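PDB 6D97: aldehyde dehydrogenase 12 from Zea mays, which catalyses the NAD+-dependent oxidation of L-glutamate gamma-semialdehyde to glutamate, the last step of proline catabolism in plants. Local coordinates for the interface of chains A and B. Residues are numbered along the deposited sequence; one frame, centred on the assembly and turned at random. Chains: chain A/B, Aldehyde dehydrogenase 12.

Contact 1: the interface of chains A and B. Residues chain A 177, 535-538; chain B 311, 491.
The imidazole of A:His177 and the guanidinium of B:Arg491 lie face to face, their planes only 11° apart, with A:His177 NE2 over the centre of the guanidinium. A:His177 NE2 lies 3.6 Å from B:Arg491 CZ. At one side of the same guanidinium, B:Arg491 NE donates to the phenol oxygen OH of B:Tyr311 at 3.0 Å, and B:Arg491 NH2 adds a longer bond to that oxygen, which sits tilted somewhat out of the guanidinium plane. This grip within chain B illustrates how a tyrosine of the same subunit can fix the rotation of an arginine that its partner subunit then covers. The bend at chi3 (64°) turns the guanidinium away from the line of its own aliphatic chain, while B:Arg491 CD rests 3.6 Å from A:Gly535 CA. The tyrosine ring has a second task: A:Val537 CG2 stands over one face, toward the rim, and CG1 lies past the rim on the same side, 3.7 Å from B:Tyr311 CD2. A:Pro538 CD packs beside B:Arg491 NH1. The stacking histidine comes from the loop between strands 170-174 and 180-187, the packing residues from the segment after strand 526-533. A weak hydrogen bond also runs from B:Arg491 NH1 to the carbonyl O of A:Pro536 at 3.1 Å.

Contact 2: the interface of chains A and B. Residues chain A 543-546; chain B 314, 318, 352, 355-356.
The carbonyl O of A:Pro544 takes two N-H groups of B:Arg355: a firm bond of 2.7 Å from B:Arg355 NH2, and a weak one from NH1 of the same guanidinium. The firm donor lies in the carbonyl plane, with a C=O...N angle of 158°. B:Arg355 reaches this oxygen through a chain extended from CG to NE, and its guanidinium is sandwiched, with the backbone N of A:Ala546 over one face and B:Leu352 CD2 of its own chain over the other. A neighbouring flat group shows the same principle of a residue held between both subunits. One face of the indole of B:Trp314 carries CG of B:Gln318, and the opposite face receives the ring of A:Pro544, whose CD sits 3.8 Å from the centroid of the five-membered ring in a CH-pi contact. A:Leu543, with CG anti to the backbone N (chi1 177°), brings CD1 against both B:Trp314 CD1 and B:Leu352 CD2 and so completes an apolar patch against helices 309-321 and 345-354. The C-terminal tail is therefore read through both backbone and side chains. At the indole edge, a water in the ring plane is bonded to B:Trp314 NE1 at 3.1 Å and to B:Gln318 OE1 at 2.9 Å, and it also meets the carbonyl O of A:Ser545.

Contact 3: the interface of chains A and B. Residues chain A 509-510; chain B 189, 268-269, 288-291.
A loop of chain A just ahead of helix 517-524 meets the Rossmann-type NAD-binding region of chain B, where the start of strand 269-273 and the turn after helix 276-285 lie side by side. A:Pro509 is the wedge, hiding 101 Å² of its surface against the partner. The ring carbons spread over several neighbours: CD approaches the rim of the B:Tyr189 phenol, 3.5 Å from CE1; CG lies 3.7 Å from both B:Met269 CG and B:Arg289 CA; and CB lies near B:Tyr189 OH, with the sulfur of B:Met269 and B:Lys291 CE somewhat more distant. The tyrosine is itself backed by its own subunit, since B:Met269 CG sits over the centre of its ring, 3.6 Å above the plane. The methionine, bent at chi2 (-66°) and chi3, thus serves the phenol and the proline together. A:Arg510 runs along the turn, its CG 3.4 Å from the carbonyl O of B:Gly288, and one face of its guanidinium covers B:Arg289 CG. The two arginine side chains cross at about a right angle, with guanidinium planes 49° apart. B:Arg289 directs NH1 toward the carbonyl O of B:Lys268, a weak bond that may help hold the turn near the loop before strand 269-273. The example shows a proline inserted where elements converge: B:Lys291 opens the strand that leaves the turn, while B:Met269 begins strand 269-273, which carries the NAD-pocket residue B:Phe272 and runs on to B:Gly274.

Contact 4: the interface of chains A and B. Residues chain A 141, 143-144, 318, 362; chain B 545-547.
B:Thr547, the last residue of its chain, has its side chain and backbone N held directly by carboxamides and packed on A:Gln143, whereas at its terminal carboxylate a water shares OXT with a direct serine bond. On the packed side, the hydroxyl OG1 accepts from two carboxamides: A:Gln318 NE2 at 2.9 Å and A:Gln144 NE2 at 3.0 Å. The oxygen lies in the amide plane of A:Gln144 but is tilted 34° from that of A:Gln318. The same A:Gln318 amide uses its other end as well, for OE1 receives the backbone N of B:Thr547 on a lone pair at 3.1 Å, in an almost straight bond. With its OG1 turned between the backbone N and the carbonyl carbon (chi1 71°), the threonine sends its methyl CG2 the other way, 3.6 Å from A:Gln143 CD. A:Thr362 CG2 packs against the main chain at B:Ala546. At the water-linked side, A:Ser141 OG donates to the terminal oxygen OXT at 2.7 Å, and a water joins that oxygen to the backbone N of A:Ser141. The serine oxygen is in turn held by the backbone N of A:Gln144, at the start of helix 142-157, whose N-terminal end may favour the negative terminus. The site docks the very C-terminus of one subunit on the other and so should stabilise the pair.

Contact 1: the interface of chains A and B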
loop_
_atom_site.group_PDB
_atom_site.type_symbol
_atom_site.label_atom_id
_atom_site.label_comp_id
_atom_site.label_asym_id
_atom_site.label_seq_id
_atom_site.Cartn_x
_atom_site.Cartn_y
_atom_site.Cartn_z
ATOM N N HIS A 177 0.167 23.262 -5.805
ATOM C CA HIS A 177 1.069 24.395 -5.674
ATOM C C HIS A 177 1.741 24.315 -4.312
ATOM O O HIS A 177 1.333 23.541 -3.442
ATOM C CB HIS A 177 0.322 25.724 -5.837
ATOM C CG HIS A 177 -0.890 25.842 -4.965
ATOM N ND1 HIS A 177 -2.172 25.689 -5.449
ATOM C CD2 HIS A 177 -1.016 26.086 -3.639
ATOM C CE1 HIS A 177 -3.035 25.838 -4.460
ATOM N NE2 HIS A 177 -2.359 26.080 -3.351
ATOM N N GLY A 535 -0.199 28.262 2.155
ATOM C CA GLY A 535 0.414 29.374 1.478
ATOM C C GLY A 535 1.812 29.035 1.008
ATOM O O GLY A 535 2.240 27.877 1.046
ATOM N N PRO A 536 2.568 30.052 0.565
ATOM C CA PRO A 536 2.192 31.472 0.547
ATOM C C PRO A 536 1.149 31.819 -0.508
ATOM O O PRO A 536 1.032 31.134 -1.526
ATOM C CB PRO A 536 3.515 32.176 0.232
ATOM C CG PRO A 536 4.262 31.177 -0.577
ATOM C CD PRO A 536 3.926 29.842 0.037
ATOM N N VAL A 537 0.369 32.861 -0.233
ATOM C CA VAL A 537 -0.461 33.485 -1.257
ATOM C C VAL A 537 0.525 34.118 -2.229
ATOM O O VAL A 537 1.397 34.889 -1.804
ATOM C CB VAL A 537 -1.439 34.518 -0.670
ATOM C CG1 VAL A 537 -2.187 35.241 -1.788
ATOM C CG2 VAL A 537 -2.414 33.850 0.279
ATOM N N PRO A 538 0.452 33.798 -3.517
ATOM C CA PRO A 538 1.436 34.328 -4.466
ATOM C C PRO A 538 1.512 35.844 -4.390
ATOM O O PRO A 538 0.502 36.529 -4.214
ATOM C CB PRO A 538 0.907 33.855 -5.823
ATOM C CG PRO A 538 0.112 32.630 -5.502
ATOM C CD PRO A 538 -0.508 32.881 -4.158
ATOM N N TYR B 311 -7.393 37.759 0.459
ATOM C CA TYR B 311 -7.508 36.406 -0.072
ATOM C C TYR B 311 -8.564 35.611 0.684
ATOM O O TYR B 311 -9.371 34.894 0.081
ATOM C CB TYR B 311 -6.154 35.704 -0.000
ATOM C CG TYR B 311 -6.126 34.352 -0.668
ATOM C CD1 TYR B 311 -6.522 33.204 0.015
ATOM C CD2 TYR B 311 -5.693 34.221 -1.980
ATOM C CE1 TYR B 311 -6.491 31.967 -0.595
ATOM C CE2 TYR B 311 -5.656 32.991 -2.598
ATOM C CZ TYR B 311 -6.059 31.867 -1.901
ATOM O OH TYR B 311 -6.026 30.638 -2.517
ATOM N N ARG B 491 -5.077 29.397 3.395
ATOM C CA ARG B 491 -5.767 29.289 2.117
ATOM C C ARG B 491 -6.885 28.253 2.137
ATOM O O ARG B 491 -7.389 27.887 1.069
ATOM C CB ARG B 491 -4.770 28.959 1.002
ATOM C CG ARG B 491 -3.657 29.983 0.854
ATOM C CD ARG B 491 -2.705 29.642 -0.283
ATOM N NE ARG B 491 -3.357 29.661 -1.588
ATOM C CZ ARG B 491 -2.704 29.623 -2.744
ATOM N NH1 ARG B 491 -1.380 29.570 -2.756
ATOM N NH2 ARG B 491 -3.370 29.642 -3.889
#

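Contact 2: the interface of chains A and B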
loop_
_atom_site.group_PDB
_atom_site.type_symbol
_atom_site.label_atom_id
_atom_site.label_comp_id
_atom_site.label_asym_id
_atom_site.label_seq_id
_atom_site.Cartn_x
_atom_site.Cartn_y
_atom_site.Cartn_z
ATOM N N LEU A 543 -7.231 39.833 -6.906
ATOM C CA LEU A 543 -8.633 39.448 -6.818
ATOM C C LEU A 543 -9.198 39.141 -8.197
ATOM O O LEU A 543 -9.344 40.051 -9.024
ATOM C CB LEU A 543 -9.448 40.559 -6.154
ATOM C CG LEU A 543 -10.958 40.330 -6.054
ATOM C CD1 LEU A 543 -11.264 39.279 -4.997
ATOM C CD2 LEU A 543 -11.686 41.630 -5.752
ATOM N N PRO A 544 -9.510 37.882 -8.491
ATOM C CA PRO A 544 -10.090 37.560 -9.795
ATOM C C PRO A 544 -11.544 37.993 -9.854
ATOM O O PRO A 544 -12.175 38.297 -8.838
ATOM C CB PRO A 544 -9.963 36.032 -9.887
ATOM C CG PRO A 544 -9.391 35.567 -8.559
ATOM C CD PRO A 544 -9.470 36.712 -7.601
ATOM N N SER A 545 -12.069 38.027 -11.077
ATOM C CA SER A 545 -13.493 38.263 -11.259
ATOM C C SER A 545 -14.285 37.132 -10.620
ATOM O O SER A 545 -13.804 36.003 -10.488
ATOM C CB SER A 545 -13.836 38.379 -12.744
ATOM O OG SER A 545 -13.294 39.565 -13.297
ATOM N N ALA A 546 -15.507 37.450 -10.202
ATOM C CA ALA A 546 -16.337 36.467 -9.522
ATOM C C ALA A 546 -16.677 35.307 -10.452
ATOM O O ALA A 546 -16.789 35.465 -11.671
ATOM C CB ALA A 546 -17.621 37.121 -9.009
ATOM N N TRP B 314 -11.988 36.619 -0.358
ATOM C CA TRP B 314 -12.320 36.068 -1.667
ATOM C C TRP B 314 -12.768 34.618 -1.549
ATOM O O TRP B 314 -13.785 34.218 -2.127
ATOM C CB TRP B 314 -11.114 36.193 -2.599
ATOM C CG TRP B 314 -11.252 35.444 -3.885
ATOM C CD1 TRP B 314 -12.121 35.713 -4.907
ATOM C CD2 TRP B 314 -10.479 34.313 -4.302
ATOM N NE1 TRP B 314 -11.940 34.811 -5.928
ATOM C CE2 TRP B 314 -10.939 33.940 -5.581
ATOM C CE3 TRP B 314 -9.441 33.576 -3.717
ATOM C CZ2 TRP B 314 -10.400 32.864 -6.284
ATOM C CZ3 TRP B 314 -8.911 32.504 -4.415
ATOM C CH2 TRP B 314 -9.388 32.161 -5.687
ATOM N N GLN B 318 -16.456 32.918 -2.492
ATOM C CA GLN B 318 -16.625 31.824 -3.444
ATOM C C GLN B 318 -17.202 30.587 -2.765
ATOM O O GLN B 318 -18.102 29.936 -3.307
ATOM C CB GLN B 318 -15.291 31.503 -4.122
ATOM C CG GLN B 318 -14.754 32.627 -5.004
ATOM C CD GLN B 318 -15.442 32.686 -6.355
ATOM O OE1 GLN B 318 -15.637 33.764 -6.921
ATOM N NE2 GLN B 318 -15.818 31.523 -6.879
ATOM N N LEU B 352 -17.796 41.964 -1.960
ATOM C CA LEU B 352 -17.661 40.872 -2.919
ATOM C C LEU B 352 -19.013 40.257 -3.258
ATOM O O LEU B 352 -19.267 39.903 -4.415
ATOM C CB LEU B 352 -16.707 39.812 -2.373
ATOM C CG LEU B 352 -15.234 40.209 -2.289
ATOM C CD1 LEU B 352 -14.472 39.201 -1.454
ATOM C CD2 LEU B 352 -14.636 40.305 -3.674
ATOM N N ARG B 355 -21.043 42.348 -5.988
ATOM C CA ARG B 355 -20.677 42.323 -7.399
ATOM C C ARG B 355 -21.169 41.066 -8.102
ATOM O O ARG B 355 -20.969 40.932 -9.314
ATOM C CB ARG B 355 -19.158 42.463 -7.577
ATOM C CG ARG B 355 -18.367 41.250 -7.161
ATOM C CD ARG B 355 -16.894 41.369 -7.543
ATOM N NE ARG B 355 -16.168 40.139 -7.234
ATOM C CZ ARG B 355 -14.913 39.889 -7.598
ATOM N NH1 ARG B 355 -14.222 40.786 -8.288
ATOM N NH2 ARG B 355 -14.348 38.735 -7.270
ATOM N N ARG B 356 -21.811 40.152 -7.378
ATOM C CA ARG B 356 -22.441 39.003 -8.015
ATOM C C ARG B 356 -23.725 39.439 -8.705
ATOM O O ARG B 356 -24.510 40.218 -8.157
ATOM C CB ARG B 356 -22.718 37.910 -6.983
ATOM C CG ARG B 356 -21.451 37.446 -6.290
ATOM C CD ARG B 356 -21.612 36.147 -5.520
ATOM N NE ARG B 356 -20.300 35.553 -5.269
ATOM C CZ ARG B 356 -19.738 34.623 -6.034
ATOM N NH1 ARG B 356 -20.383 34.156 -7.096
ATOM N NH2 ARG B 356 -18.532 34.156 -5.729
HETATM O O HOH W 1 -13.395 34.339 -8.641
#

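Contact 3: the interface of chains A and B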
loop_
_atom_site.group_PDB
_atom_site.type_symbol
_atom_site.label_atom_id
_atom_site.label_comp_id
_atom_site.label_asym_id
_atom_site.label_seq_id
_atom_site.Cartn_x
_atom_site.Cartn_y
_atom_site.Cartn_z
ATOM N N PRO A 509 -21.963 -4.343 0.651
ATOM C CA PRO A 509 -21.230 -3.198 1.221
ATOM C C PRO A 509 -21.236 -3.181 2.734
ATOM O O PRO A 509 -20.427 -2.466 3.338
ATOM C CB PRO A 509 -21.973 -1.980 0.652
ATOM C CG PRO A 509 -23.329 -2.490 0.304
ATOM C CD PRO A 509 -23.133 -3.916 -0.135
ATOM N N ARG A 510 -22.137 -3.927 3.362
ATOM C CA ARG A 510 -22.167 -4.053 4.808
ATOM C C ARG A 510 -21.279 -5.180 5.312
ATOM O O ARG A 510 -21.150 -5.347 6.529
ATOM C CB ARG A 510 -23.603 -4.291 5.280
ATOM C CG ARG A 510 -24.609 -3.295 4.732
ATOM C CD ARG A 510 -26.020 -3.840 4.849
ATOM N NE ARG A 510 -26.126 -5.193 4.307
ATOM C CZ ARG A 510 -27.239 -5.920 4.322
ATOM N NH1 ARG A 510 -28.349 -5.427 4.851
ATOM N NH2 ARG A 510 -27.240 -7.143 3.810
ATOM N N TYR B 189 -19.713 -5.894 -7.200
ATOM C CA TYR B 189 -21.019 -6.272 -6.684
ATOM C C TYR B 189 -21.946 -6.807 -7.763
ATOM O O TYR B 189 -22.889 -7.537 -7.440
ATOM C CB TYR B 189 -21.697 -5.085 -5.993
ATOM C CG TYR B 189 -21.009 -4.608 -4.736
ATOM C CD1 TYR B 189 -21.218 -5.243 -3.518
ATOM C CD2 TYR B 189 -20.163 -3.507 -4.764
ATOM C CE1 TYR B 189 -20.596 -4.799 -2.364
ATOM C CE2 TYR B 189 -19.543 -3.055 -3.617
ATOM C CZ TYR B 189 -19.761 -3.705 -2.422
ATOM O OH TYR B 189 -19.140 -3.253 -1.281
ATOM N N LYS B 268 -27.204 -4.912 -5.800
ATOM C CA LYS B 268 -26.303 -5.275 -4.714
ATOM C C LYS B 268 -25.611 -4.067 -4.107
ATOM O O LYS B 268 -25.108 -4.156 -2.982
ATOM C CB LYS B 268 -25.268 -6.289 -5.203
ATOM C CG LYS B 268 -25.898 -7.587 -5.674
ATOM C CD LYS B 268 -26.701 -8.238 -4.554
ATOM C CE LYS B 268 -27.921 -8.986 -5.088
ATOM N NZ LYS B 268 -28.576 -9.816 -4.032
ATOM N N MET B 269 -25.580 -2.947 -4.821
ATOM C CA MET B 269 -25.063 -1.701 -4.280
ATOM C C MET B 269 -25.795 -0.553 -4.950
ATOM O O MET B 269 -26.187 -0.644 -6.117
ATOM C CB MET B 269 -23.551 -1.567 -4.489
ATOM C CG MET B 269 -22.777 -1.345 -3.203
ATOM S SD MET B 269 -23.163 0.232 -2.426
ATOM C CE MET B 269 -22.632 1.366 -3.707
ATOM N N GLY B 288 -29.467 -0.736 4.107
ATOM C CA GLY B 288 -28.077 -0.357 4.201
ATOM C C GLY B 288 -27.180 -0.808 3.074
ATOM O O GLY B 288 -25.968 -0.568 3.141
ATOM N N ARG B 289 -27.716 -1.454 2.041
ATOM C CA ARG B 289 -26.928 -1.782 0.852
ATOM C C ARG B 289 -26.753 -0.538 -0.022
ATOM O O ARG B 289 -27.135 -0.499 -1.193
ATOM C CB ARG B 289 -27.586 -2.919 0.080
ATOM C CG ARG B 289 -27.370 -4.296 0.692
ATOM C CD ARG B 289 -28.031 -5.377 -0.138
ATOM N NE ARG B 289 -27.533 -6.706 0.208
ATOM C CZ ARG B 289 -26.435 -7.240 -0.311
ATOM N NH1 ARG B 289 -25.723 -6.547 -1.188
ATOM N NH2 ARG B 289 -26.048 -8.457 0.049
ATOM N N VAL B 290 -26.165 0.500 0.581
ATOM C CA VAL B 290 -26.018 1.807 -0.057
ATOM C C VAL B 290 -24.664 2.414 0.310
ATOM O O VAL B 290 -24.042 2.039 1.311
ATOM C CB VAL B 290 -27.146 2.786 0.348
ATOM C CG1 VAL B 290 -28.525 2.246 -0.037
ATOM C CG2 VAL B 290 -27.109 3.065 1.854
ATOM N N LYS B 291 -24.219 3.364 -0.527
ATOM C CA LYS B 291 -23.192 4.335 -0.197
ATOM C C LYS B 291 -23.791 5.714 -0.442
ATOM O O LYS B 291 -24.523 5.919 -1.425
ATOM C CB LYS B 291 -21.914 4.146 -1.040
ATOM C CG LYS B 291 -21.215 2.817 -0.782
ATOM C CD LYS B 291 -20.638 2.775 0.623
ATOM C CE LYS B 291 -19.842 1.498 0.874
ATOM N NZ LYS B 291 -19.279 1.450 2.247
#

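Contact 4: the interface of chains A and B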
loop_
_atom_site.group_PDB
_atom_site.type_symbol
_atom_site.label_atom_id
_atom_site.label_comp_id
_atom_site.label_asym_id
_atom_site.label_seq_id
_atom_site.Cartn_x
_atom_site.Cartn_y
_atom_site.Cartn_z
ATOM N N SER A 141 -15.231 -29.949 21.000
ATOM C CA SER A 141 -14.086 -30.716 21.471
ATOM C C SER A 141 -13.042 -29.789 22.090
ATOM O O SER A 141 -13.018 -28.579 21.843
ATOM C CB SER A 141 -13.466 -31.522 20.330
ATOM O OG SER A 141 -12.690 -30.698 19.479
ATOM N N GLN A 143 -9.874 -29.595 21.516
ATOM C CA GLN A 143 -8.961 -29.009 20.541
ATOM C C GLN A 143 -9.625 -27.873 19.770
ATOM O O GLN A 143 -8.970 -26.878 19.437
ATOM C CB GLN A 143 -8.447 -30.090 19.589
ATOM C CG GLN A 143 -7.439 -31.037 20.229
ATOM C CD GLN A 143 -6.850 -32.024 19.239
ATOM O OE1 GLN A 143 -7.004 -33.237 19.391
ATOM N NE2 GLN A 143 -6.168 -31.508 18.220
ATOM N N GLN A 144 -10.921 -28.005 19.473
ATOM C CA GLN A 144 -11.640 -26.908 18.828
ATOM C C GLN A 144 -11.707 -25.688 19.737
ATOM O O GLN A 144 -11.517 -24.555 19.278
ATOM C CB GLN A 144 -13.047 -27.353 18.430
ATOM C CG GLN A 144 -13.098 -28.334 17.273
ATOM C CD GLN A 144 -12.748 -27.692 15.944
ATOM O OE1 GLN A 144 -13.033 -26.517 15.713
ATOM N NE2 GLN A 144 -12.119 -28.463 15.065
ATOM N N GLN A 318 -14.331 -32.827 9.055
ATOM C CA GLN A 318 -14.069 -31.724 9.971
ATOM C C GLN A 318 -14.858 -30.486 9.574
ATOM O O GLN A 318 -15.390 -29.780 10.438
ATOM C CB GLN A 318 -12.572 -31.416 10.017
ATOM C CG GLN A 318 -11.742 -32.509 10.672
ATOM C CD GLN A 318 -11.970 -32.605 12.173
ATOM O OE1 GLN A 318 -12.021 -33.697 12.736
ATOM N NE2 GLN A 318 -12.101 -31.459 12.827
ATOM N N THR A 362 -16.874 -34.482 20.078
ATOM C CA THR A 362 -16.774 -34.478 18.625
ATOM C C THR A 362 -18.144 -34.553 17.962
ATOM O O THR A 362 -18.246 -34.342 16.748
ATOM C CB THR A 362 -15.886 -35.631 18.154
ATOM O OG1 THR A 362 -16.224 -36.822 18.875
ATOM C CG2 THR A 362 -14.422 -35.294 18.396
ATOM N N SER B 545 -6.805 -37.666 14.841
ATOM C CA SER B 545 -7.997 -37.994 15.602
ATOM C C SER B 545 -9.041 -36.895 15.439
ATOM O O SER B 545 -8.718 -35.723 15.226
ATOM C CB SER B 545 -7.646 -38.197 17.078
ATOM O OG SER B 545 -6.847 -37.136 17.571
ATOM N N ALA B 546 -10.308 -37.294 15.513
ATOM C CA ALA B 546 -11.400 -36.359 15.295
ATOM C C ALA B 546 -11.361 -35.222 16.309
ATOM O O ALA B 546 -10.994 -35.413 17.472
ATOM C CB ALA B 546 -12.740 -37.092 15.380
ATOM N N THR B 547 -11.717 -34.027 15.850
ATOM C CA THR B 547 -11.955 -32.894 16.740
ATOM C C THR B 547 -13.296 -32.256 16.385
ATOM O O THR B 547 -13.875 -32.556 15.337
ATOM C CB THR B 547 -10.837 -31.826 16.661
ATOM O OG1 THR B 547 -10.904 -31.136 15.407
ATOM C CG2 THR B 547 -9.469 -32.463 16.814
ATOM O OXT THR B 547 -13.832 -31.434 17.129
HETATM O O HOH W 2 -16.033 -30.438 17.997
#

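Contact 1 and contact 2 follow the C-terminal segment of chain A across chain B, their C-alpha centres about 17 Å apart, and both use helix 309-321. Contact 4, about 75 Å from contact 2, lies at the opposite end, where the tail of chain B is received by chain A. Under the two-fold symmetry, contact 2 and contact 4 describe neighbouring stretches of one tail site: Ser545, Ala546 and Gln318 occur in both, with Gln318 bound through water in one and directly in the other. Contact 3 lies between, about 40 Å from contact 1 and 37 Å from contact 4. Reciprocal tail exchange thus links the two subunits within the deposited tetramer.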